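Enolase from the environmental genome shotgun sequencing of the Sargasso Sea (PDB 2QGY) is of unknown function but, as a magnesium-binding enolase-superfamily member, probably abstracts the proton alpha to a carboxylate of its substrate. Local coordinates at residues Lys68-Glu73 against Ser106-Ala111; Ser90-Gly95 against Leu99-Ala104; Ile18-Asn23 against Gly62-Ile67; Lys40-Thr43 against Ile47-Trp50. All coordinates share one frame; numbering follows the deposited sequence.

Interaction 1 (Lys68-Glu73 against Ser106-Ala111)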
# COMPACT_ATOMS: atom_id res chain seq x y z
N LYS A 68 -7.83 13.86 -5.50
CA LYS A 68 -7.98 15.31 -5.53
C LYS A 68 -6.63 16.03 -5.36
O LYS A 68 -6.34 17.00 -6.09
CB LYS A 68 -8.96 15.79 -4.44
CG LYS A 68 -9.13 17.33 -4.44
CD LYS A 68 -10.31 17.81 -3.58
CE LYS A 68 -9.84 18.41 -2.25
NZ LYS A 68 -10.94 19.09 -1.45
N GLU A 69 -5.80 15.55 -4.44
CA GLU A 69 -4.50 16.21 -4.23
C GLU A 69 -3.54 16.03 -5.39
O GLU A 69 -2.78 16.96 -5.76
CB GLU A 69 -3.85 15.75 -2.93
CG GLU A 69 -4.52 16.27 -1.65
CD GLU A 69 -4.65 17.79 -1.58
OE1 GLU A 69 -3.68 18.50 -1.95
OE2 GLU A 69 -5.71 18.29 -1.15
N LEU A 70 -3.58 14.83 -5.97
CA LEU A 70 -2.78 14.56 -7.16
C LEU A 70 -3.25 15.44 -8.32
O LEU A 70 -2.45 16.00 -9.05
CB LEU A 70 -2.82 13.09 -7.52
CG LEU A 70 -2.10 12.18 -6.51
CD1 LEU A 70 -2.30 10.70 -6.86
CD2 LEU A 70 -0.62 12.49 -6.39
N PHE A 71 -4.56 15.57 -8.45
CA PHE A 71 -5.11 16.37 -9.51
C PHE A 71 -4.61 17.81 -9.42
O PHE A 71 -4.19 18.36 -10.43
CB PHE A 71 -6.63 16.33 -9.47
CG PHE A 71 -7.28 17.34 -10.37
CD1 PHE A 71 -7.42 17.07 -11.73
CD2 PHE A 71 -7.75 18.54 -9.86
CE1 PHE A 71 -8.02 17.99 -12.56
CE2 PHE A 71 -8.35 19.46 -10.70
CZ PHE A 71 -8.47 19.18 -12.04
N ARG A 72 -4.66 18.40 -8.24
CA ARG A 72 -4.23 19.78 -8.02
C ARG A 72 -2.77 19.93 -8.43
O ARG A 72 -2.40 20.90 -9.11
CB ARG A 72 -4.39 20.18 -6.56
CG ARG A 72 -5.82 20.45 -6.13
CD ARG A 72 -5.85 21.01 -4.71
NE ARG A 72 -7.21 21.08 -4.18
CZ ARG A 72 -7.52 21.08 -2.88
NH1 ARG A 72 -6.57 21.00 -1.95
NH2 ARG A 72 -8.79 21.16 -2.51
N GLU A 73 -1.95 18.96 -8.05
CA GLU A 73 -0.53 19.02 -8.36
C GLU A 73 -0.26 18.94 -9.87
O GLU A 73 0.61 19.63 -10.39
CB GLU A 73 0.23 17.92 -7.60
CG GLU A 73 1.73 17.90 -7.84
CD GLU A 73 2.47 19.14 -7.31
OE1 GLU A 73 1.89 19.95 -6.55
OE2 GLU A 73 3.66 19.30 -7.66
N SER A 106 -4.37 4.92 -10.55
CA SER A 106 -5.12 4.20 -11.63
C SER A 106 -6.26 5.04 -12.19
O SER A 106 -6.45 5.11 -13.42
CB SER A 106 -5.74 2.88 -11.12
OG SER A 106 -4.69 2.02 -10.77
N ALA A 107 -7.06 5.61 -11.31
CA ALA A 107 -8.25 6.31 -11.75
C ALA A 107 -7.81 7.48 -12.66
O ALA A 107 -8.41 7.68 -13.71
CB ALA A 107 -9.07 6.81 -10.58
N ILE A 108 -6.78 8.21 -12.26
CA ILE A 108 -6.35 9.39 -13.01
C ILE A 108 -5.73 8.90 -14.33
O ILE A 108 -6.09 9.40 -15.40
CB ILE A 108 -5.34 10.25 -12.25
CG1 ILE A 108 -5.97 10.88 -11.01
CG2 ILE A 108 -4.78 11.36 -13.18
CD1 ILE A 108 -4.92 11.47 -10.00
N GLU A 109 -4.87 7.88 -14.28
CA GLU A 109 -4.23 7.46 -15.53
C GLU A 109 -5.25 6.95 -16.52
O GLU A 109 -5.14 7.22 -17.73
CB GLU A 109 -3.12 6.42 -15.32
CG GLU A 109 -2.18 6.34 -16.52
CD GLU A 109 -1.27 5.12 -16.47
OE1 GLU A 109 -0.38 5.05 -15.60
OE2 GLU A 109 -1.48 4.26 -17.34
N ILE A 110 -6.25 6.22 -16.05
CA ILE A 110 -7.29 5.68 -16.92
C ILE A 110 -8.03 6.84 -17.58
O ILE A 110 -8.34 6.79 -18.78
CB ILE A 110 -8.26 4.76 -16.13
CG1 ILE A 110 -7.55 3.42 -15.80
CG2 ILE A 110 -9.55 4.48 -16.96
CD1 ILE A 110 -8.29 2.56 -14.77
N ALA A 111 -8.33 7.88 -16.82
CA ALA A 111 -9.00 9.07 -17.42
C ALA A 111 -8.15 9.77 -18.49
O ALA A 111 -8.69 10.28 -19.49
CB ALA A 111 -9.40 10.07 -16.36

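Interaction 2 (Ser90-Gly95 against Leu99-Ala104)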
# COMPACT_ATOMS: atom_id res chain seq x y z
N SER A 90 5.90 8.73 -10.35
CA SER A 90 7.10 8.03 -9.93
C SER A 90 7.96 8.94 -9.05
O SER A 90 8.42 8.51 -7.99
CB SER A 90 7.91 7.53 -11.12
OG SER A 90 7.13 6.66 -11.93
N LEU A 91 8.14 10.20 -9.47
CA LEU A 91 8.96 11.17 -8.71
C LEU A 91 8.39 11.49 -7.33
O LEU A 91 9.08 11.36 -6.32
CB LEU A 91 9.17 12.46 -9.52
CG LEU A 91 9.73 13.67 -8.75
CD1 LEU A 91 11.22 13.51 -8.41
CD2 LEU A 91 9.48 15.01 -9.51
N LEU A 92 7.11 11.86 -7.27
CA LEU A 92 6.51 12.27 -6.02
C LEU A 92 6.27 11.12 -5.03
O LEU A 92 6.37 11.32 -3.81
CB LEU A 92 5.27 13.12 -6.26
CG LEU A 92 3.98 12.55 -6.80
CD1 LEU A 92 3.17 12.00 -5.63
CD2 LEU A 92 3.22 13.71 -7.45
N SER A 93 6.00 9.92 -5.54
CA SER A 93 5.74 8.78 -4.64
C SER A 93 7.00 8.23 -3.98
O SER A 93 6.93 7.67 -2.89
CB SER A 93 4.98 7.66 -5.34
OG SER A 93 5.72 7.11 -6.41
N ASP A 94 8.13 8.35 -4.68
CA ASP A 94 9.45 7.96 -4.16
C ASP A 94 9.41 6.58 -3.52
O ASP A 94 9.81 6.41 -2.38
CB ASP A 94 9.96 8.98 -3.13
CG ASP A 94 11.41 8.68 -2.69
OD1 ASP A 94 12.18 8.06 -3.48
OD2 ASP A 94 11.78 9.05 -1.56
N GLY A 95 8.88 5.62 -4.25
CA GLY A 95 8.81 4.23 -3.78
C GLY A 95 7.82 3.92 -2.67
O GLY A 95 7.79 2.80 -2.18
N LEU A 99 -2.06 -0.12 -1.94
CA LEU A 99 -3.25 -0.26 -2.78
C LEU A 99 -4.03 1.03 -2.92
O LEU A 99 -4.47 1.35 -4.03
CB LEU A 99 -4.17 -1.35 -2.23
CG LEU A 99 -3.79 -2.80 -2.51
CD1 LEU A 99 -5.03 -3.67 -2.25
CD2 LEU A 99 -3.28 -3.02 -3.98
N ASP A 100 -4.22 1.76 -1.81
CA ASP A 100 -4.97 3.00 -1.82
C ASP A 100 -4.34 4.00 -2.80
O ASP A 100 -5.04 4.57 -3.65
CB ASP A 100 -5.06 3.59 -0.40
CG ASP A 100 -5.58 2.57 0.61
OD1 ASP A 100 -6.76 2.70 0.99
OD2 ASP A 100 -4.81 1.62 1.01
N PHE A 101 -3.02 4.18 -2.74
CA PHE A 101 -2.38 5.14 -3.62
C PHE A 101 -2.47 4.67 -5.08
O PHE A 101 -2.76 5.47 -5.98
CB PHE A 101 -0.92 5.36 -3.20
CG PHE A 101 -0.18 6.31 -4.07
CD1 PHE A 101 -0.40 7.71 -3.96
CD2 PHE A 101 0.77 5.86 -4.97
CE1 PHE A 101 0.30 8.60 -4.76
CE2 PHE A 101 1.47 6.76 -5.76
CZ PHE A 101 1.23 8.13 -5.65
N SER A 102 -2.22 3.39 -5.30
CA SER A 102 -2.24 2.78 -6.63
C SER A 102 -3.64 2.85 -7.21
O SER A 102 -3.79 3.00 -8.44
CB SER A 102 -1.75 1.29 -6.56
OG SER A 102 -0.37 1.23 -6.21
N SER A 103 -4.67 2.74 -6.35
CA SER A 103 -6.07 2.94 -6.83
C SER A 103 -6.29 4.39 -7.29
O SER A 103 -6.93 4.63 -8.33
CB SER A 103 -7.10 2.62 -5.77
OG SER A 103 -7.12 1.23 -5.53
N ALA A 104 -5.78 5.33 -6.50
CA ALA A 104 -5.87 6.76 -6.87
C ALA A 104 -5.22 7.05 -8.23
O ALA A 104 -5.83 7.69 -9.08
CB ALA A 104 -5.24 7.64 -5.79

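Interaction 3 (Ile18-Asn23 against Gly62-Ile67)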
# COMPACT_ATOMS: atom_id res chain seq x y z
N ILE A 18 -15.55 13.71 -8.71
CA ILE A 18 -15.46 12.36 -8.14
C ILE A 18 -16.82 12.03 -7.55
O ILE A 18 -17.42 12.87 -6.85
CB ILE A 18 -14.39 12.27 -7.02
CG1 ILE A 18 -13.02 12.68 -7.53
CG2 ILE A 18 -14.34 10.80 -6.40
CD1 ILE A 18 -11.92 12.74 -6.44
N TRP A 19 -17.31 10.81 -7.82
CA TRP A 19 -18.48 10.28 -7.12
C TRP A 19 -18.04 9.04 -6.38
O TRP A 19 -17.27 8.25 -6.93
CB TRP A 19 -19.54 9.81 -8.12
CG TRP A 19 -20.16 10.87 -8.97
CD1 TRP A 19 -21.37 11.46 -8.76
CD2 TRP A 19 -19.65 11.40 -10.21
NE1 TRP A 19 -21.64 12.36 -9.77
CE2 TRP A 19 -20.60 12.34 -10.67
CE3 TRP A 19 -18.49 11.17 -10.97
CZ2 TRP A 19 -20.42 13.06 -11.86
CZ3 TRP A 19 -18.30 11.91 -12.15
CH2 TRP A 19 -19.28 12.82 -12.59
N ILE A 20 -18.52 8.89 -5.15
CA ILE A 20 -18.44 7.59 -4.47
C ILE A 20 -19.86 7.07 -4.31
O ILE A 20 -20.68 7.68 -3.62
CB ILE A 20 -17.79 7.74 -3.08
CG1 ILE A 20 -16.39 8.36 -3.22
CG2 ILE A 20 -17.83 6.38 -2.32
CD1 ILE A 20 -15.67 8.55 -1.87
N THR A 21 -20.17 5.96 -4.98
CA THR A 21 -21.53 5.45 -4.93
C THR A 21 -21.85 4.85 -3.54
O THR A 21 -20.97 4.33 -2.86
CB THR A 21 -21.86 4.46 -6.08
OG1 THR A 21 -21.00 3.30 -6.02
CG2 THR A 21 -21.64 5.16 -7.44
N ASP A 22 -23.11 4.94 -3.13
CA ASP A 22 -23.52 4.25 -1.91
C ASP A 22 -23.61 2.77 -2.23
O ASP A 22 -23.63 2.38 -3.39
CB ASP A 22 -24.90 4.74 -1.45
CG ASP A 22 -25.10 4.61 0.06
OD1 ASP A 22 -24.27 3.97 0.76
OD2 ASP A 22 -26.10 5.17 0.54
N ASN A 23 -23.68 1.93 -1.19
CA ASN A 23 -24.03 0.55 -1.41
C ASN A 23 -25.48 0.51 -1.86
O ASN A 23 -26.32 1.25 -1.34
CB ASN A 23 -23.86 -0.26 -0.12
CG ASN A 23 -22.46 -0.15 0.45
OD1 ASN A 23 -22.22 0.58 1.42
ND2 ASN A 23 -21.51 -0.87 -0.15
N GLY A 62 -10.69 8.49 1.58
CA GLY A 62 -9.23 8.67 1.60
C GLY A 62 -8.66 8.60 0.19
O GLY A 62 -7.85 9.45 -0.20
N ILE A 63 -9.11 7.62 -0.58
CA ILE A 63 -8.66 7.47 -1.96
C ILE A 63 -9.06 8.72 -2.77
O ILE A 63 -8.24 9.30 -3.52
CB ILE A 63 -9.19 6.16 -2.56
CG1 ILE A 63 -8.52 4.93 -1.88
CG2 ILE A 63 -8.99 6.12 -4.09
CD1 ILE A 63 -9.25 3.65 -2.16
N ALA A 64 -10.32 9.14 -2.62
CA ALA A 64 -10.81 10.33 -3.35
C ALA A 64 -10.01 11.60 -3.04
O ALA A 64 -9.75 12.43 -3.93
CB ALA A 64 -12.28 10.54 -3.04
N ILE A 65 -9.68 11.79 -1.77
CA ILE A 65 -8.88 12.92 -1.35
C ILE A 65 -7.47 12.91 -1.96
O ILE A 65 -6.96 13.95 -2.39
CB ILE A 65 -8.86 13.05 0.20
CG1 ILE A 65 -10.26 13.41 0.72
CG2 ILE A 65 -7.76 14.01 0.68
CD1 ILE A 65 -10.89 14.66 0.09
N ILE A 66 -6.88 11.73 -2.04
CA ILE A 66 -5.61 11.54 -2.73
C ILE A 66 -5.72 11.86 -4.22
O ILE A 66 -4.89 12.60 -4.75
CB ILE A 66 -5.03 10.12 -2.49
CG1 ILE A 66 -4.63 9.97 -1.02
CG2 ILE A 66 -3.80 9.88 -3.39
CD1 ILE A 66 -4.35 8.48 -0.67
N ILE A 67 -6.74 11.33 -4.89
CA ILE A 67 -6.97 11.72 -6.28
C ILE A 67 -7.07 13.24 -6.40
O ILE A 67 -6.48 13.83 -7.31
CB ILE A 67 -8.30 11.10 -6.84
CG1 ILE A 67 -8.16 9.57 -6.93
CG2 ILE A 67 -8.66 11.69 -8.23
CD1 ILE A 67 -9.49 8.83 -7.18

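Interaction 4 (Lys40-Thr43 against Ile47-Trp50)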
# COMPACT_ATOMS: atom_id res chain seq x y z
N LYS A 40 -14.30 12.04 -13.25
CA LYS A 40 -14.29 12.63 -14.57
C LYS A 40 -13.36 13.84 -14.49
O LYS A 40 -13.51 14.68 -13.62
CB LYS A 40 -15.69 13.08 -14.98
CG LYS A 40 -15.71 13.49 -16.43
CD LYS A 40 -17.09 14.03 -16.89
CE LYS A 40 -17.24 15.51 -16.63
NZ LYS A 40 -18.60 15.93 -17.15
N ILE A 41 -12.40 13.88 -15.40
CA ILE A 41 -11.42 14.97 -15.51
C ILE A 41 -11.77 15.69 -16.81
O ILE A 41 -12.04 15.03 -17.82
CB ILE A 41 -9.99 14.41 -15.58
CG1 ILE A 41 -9.55 13.90 -14.18
CG2 ILE A 41 -9.01 15.45 -16.12
CD1 ILE A 41 -8.13 13.35 -14.11
N THR A 42 -11.79 17.02 -16.78
CA THR A 42 -11.98 17.85 -17.98
C THR A 42 -10.69 18.64 -18.23
O THR A 42 -10.16 19.27 -17.30
CB THR A 42 -13.16 18.85 -17.82
OG1 THR A 42 -14.31 18.15 -17.33
CG2 THR A 42 -13.51 19.51 -19.20
N THR A 43 -10.18 18.58 -19.45
CA THR A 43 -8.99 19.36 -19.75
C THR A 43 -9.38 20.80 -20.06
O THR A 43 -10.56 21.11 -20.25
CB THR A 43 -8.23 18.82 -20.97
OG1 THR A 43 -8.98 19.08 -22.17
CG2 THR A 43 -7.95 17.30 -20.84
N ILE A 47 -11.93 18.48 -23.23
CA ILE A 47 -12.01 17.03 -23.42
C ILE A 47 -12.24 16.38 -22.05
O ILE A 47 -11.58 16.73 -21.07
CB ILE A 47 -10.72 16.46 -24.10
CG1 ILE A 47 -10.33 17.30 -25.34
CG2 ILE A 47 -10.89 14.98 -24.44
CD1 ILE A 47 -11.37 17.24 -26.48
N GLU A 48 -13.19 15.45 -22.02
CA GLU A 48 -13.59 14.77 -20.80
C GLU A 48 -13.00 13.37 -20.78
O GLU A 48 -13.04 12.65 -21.79
CB GLU A 48 -15.11 14.64 -20.73
CG GLU A 48 -15.85 15.94 -20.61
CD GLU A 48 -17.35 15.74 -20.34
OE1 GLU A 48 -17.91 14.71 -20.78
OE2 GLU A 48 -17.96 16.62 -19.70
N GLY A 49 -12.44 12.99 -19.64
CA GLY A 49 -11.95 11.61 -19.48
C GLY A 49 -12.50 10.99 -18.21
O GLY A 49 -12.50 11.62 -17.16
N TRP A 50 -12.87 9.72 -18.31
CA TRP A 50 -13.43 8.97 -17.19
C TRP A 50 -12.45 7.94 -16.66
O TRP A 50 -11.77 7.25 -17.44
CB TRP A 50 -14.69 8.25 -17.64
CG TRP A 50 -15.82 9.16 -17.93
CD1 TRP A 50 -16.13 9.76 -19.12
CD2 TRP A 50 -16.83 9.56 -17.00
NE1 TRP A 50 -17.27 10.53 -18.98
CE2 TRP A 50 -17.72 10.42 -17.69
CE3 TRP A 50 -17.07 9.28 -15.64
CZ2 TRP A 50 -18.85 11.00 -17.06
CZ3 TRP A 50 -18.18 9.85 -15.00
CH2 TRP A 50 -19.05 10.72 -15.72

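Interaction 1 (Lys68-Glu73 against Ser106-Ala111)
Phe71 meets Ile108 with its backbone and not with its ring: Phe71 N lies 4.4 Å from Ile108 CD1, while neither face nor edge of the phenyl group touches 106-111. With CG anti to the backbone N (chi1 169°), the ring is carried off the other way, onto Leu13 and Leu16 of strand 13-21. The second flat group, the guanidinium of Arg72, also belongs to the far side of its helix. There Glu69 OE2 stands 3.0 Å from Arg72 NH1 but well out of the guanidinium plane, so the pair attracts by charge alone, and Arg72 NE makes a further salt bridge with Glu379 OE2.

The contact proper is a small apolar one between helix 60-74 and helix 99-120 of the N-terminal capping domain of the enolase superfamily. The nearest CA atoms, those of Phe71 and Ile108, are 7.9 Å apart, and one long side chain spans the gap. Ile108 extends its CG1 branch (chi2 166°) and sets CD1 3.6 Å from Leu70 CB, at the root of the leucine; Leu70 CD1 stands farther off, 4.2 Å from the same Ile108 CD1. Beyond this pair, Leu70 packs on Leu92 of helix 82-93 and on Phe58 of the second subunit, and Ile108 also touches Ile67, Ile74 and Phe85.

Interaction 2 (Ser90-Gly95 against Leu99-Ala104)
Ser93 and Phe101 face each other across two helix ends, their CA atoms 9.0 Å apart: helix 82-93 stops where Asp94 turns to positive phi (48°), with Asp94 N making a weak 3.3 Å bond to Ser90 O, and the chain winds up again from Leu99. A gap of that width is bridged by an aromatic ring. Phe101 CG lies anti to the backbone N (chi1 179°), which carries the phenyl group away from its own helix to the end of helix 82-93. Two neighbouring ring carbons do the touching. Phe101 CE2 is 3.6 Å from Ser93 CB and Phe101 CZ is 3.8 Å from that same methylene, so the serine takes part through its carbon. Its hydroxyl is occupied within its own helix, where Ser93 OG is hydrogen-bonded to Ile89 O; a chi1 of 63° allows this turn back along the helix. Leu92 adds a looser apolar contact, with its CD1 4.3 Å from Phe101 CZ.

The ring sits in a buried setting built from more than these two helices. Leu70 of helix 60-74 packs on both Leu92 and Phe101, making a three-helix junction within the capping domain. The second subunit completes it: Arg59 of that chain makes a cation-pi interaction with the Phe101 ring, Asp100 of that chain packs on Phe101, and its Phe58 packs on Leu92. Helix 99-120 thus faces helices 60-74 and 82-93 of its own chain at the dimer interface.

Interaction 3 (Ile18-Asn23 against Gly62-Ile67)
Ile18, Ile20, Ala64 and Ile67 form an apolar layer between a sheet and a helix, the construction expected of the alpha+beta capping domain in the enolase superfamily. Strand 18-21 and helix 62-67 run nearly antiparallel, their N-to-C directions 172° apart and their axes 9.8 Å from each other. A small residue lies at the centre of the contact: the Ala64 methyl points to the sheet, its CB 3.9 Å from Ile18 CG2 and 4.1 Å from Ile20 CD1. Both isoleucines place CG1 beside the backbone N and then extend it, chi2 being 175° in Ile18, which sends each CD1 out to the helix. Ile18 CD1 passes Ala64 and reaches Ile67, where it stands 3.9 Å from Ile67 CG2; it also comes within 3.3 Å of Ala64 O, pressing close on the helix backbone.

Other strands and helices hold this first shell in place. Ile18 is flanked in the sheet by Ile37 and Ile39 of strand 37-43 and by Leu377 of strand 373-379, and Ile39 also packs on Ile67. Ile67 also touches Ala104 and Ile108 of helix 99-120, so helix 60-74 lies on the sheet next to helix 99-120, which packs on the hairpin strands of the same sheet. Trp19 points away to the opposite face of the sheet, where its ring meets that of Trp50, the planes inclined by about 15°, and Trp19 NE1 is hydrogen-bonded to Ser370 OG. Past the strand end, Asn23 OD1 is hydrogen-bonded to Lys35 NZ, and Asn23 ND2 to Thr33 O.

Interaction 4 (Lys40-Thr43 against Ile47-Trp50)
Ile41 and Gly49 form a hydrogen-bonded pair that sets the register of this antiparallel beta hairpin, with Ile41 N to Gly49 O at 2.9 Å and Gly49 N to Ile41 O at 2.8 Å. Towards the turn, Thr43 N donates to Ile47 O at 2.8 Å, but the return bond is made by a side chain: Ile47 N reaches Thr43 OG1 at 3.2 Å, the hydroxyl being placed between the backbone N and the carbonyl carbon. CA-H...O contacts supplement the ladder, among them Lys40 CA to Gly49 O at 3.3 Å.

The charged contact lies on the face shared by Lys40, Glu48 and Trp50. Lys40 NZ is 2.7 Å from Glu48 OE2, a hydrogen-bonded salt bridge that meets the carboxylate from above, 61° out of its plane. Glu366 OE2 is a second partner of the same ammonium group.

Apolar and CH-pi contacts use the stem of that lysine. Its CB sits over the six-membered ring of Trp50, 4.0 Å from the centroid and 6° off the normal, and Lys40 CD comes within 3.5 Å of Trp50 CZ2. The chain then bends at chi3 (87°), bringing NZ to Glu48.

Strand 37-43 is also bonded to strand 13-21 on its other side. Helix 99-120 packs on the hairpin through Ile115, which touches Thr43 and Ile47, and its Asp114 OD2 and Lys118 NZ are hydrogen-bonded to Trp50 N and Glu48 O.

Overall arrangement
All four contacts belong to the N-terminal capping domain, whose antiparallel sheet carries a layer of helices. Interaction 4 builds the hairpin at the sheet edge and is nested along the chain inside interaction 3, which lays helix 60-74 on strand 13-21. Interaction 1 then joins that helix to helix 99-120, and interaction 2, nested inside it, adds helix 82-93. Centres of interactions 1 and 2, and of 1 and 4, are about 11 Å apart, those of 2 and 4 about 21 Å, without touching. Leu70 links interactions 1 and 2; Ile67 and Ile108 link 1 and 3. Interactions 1, 2 and 3 touch the second subunit, which places this helical layer at the dimer interface.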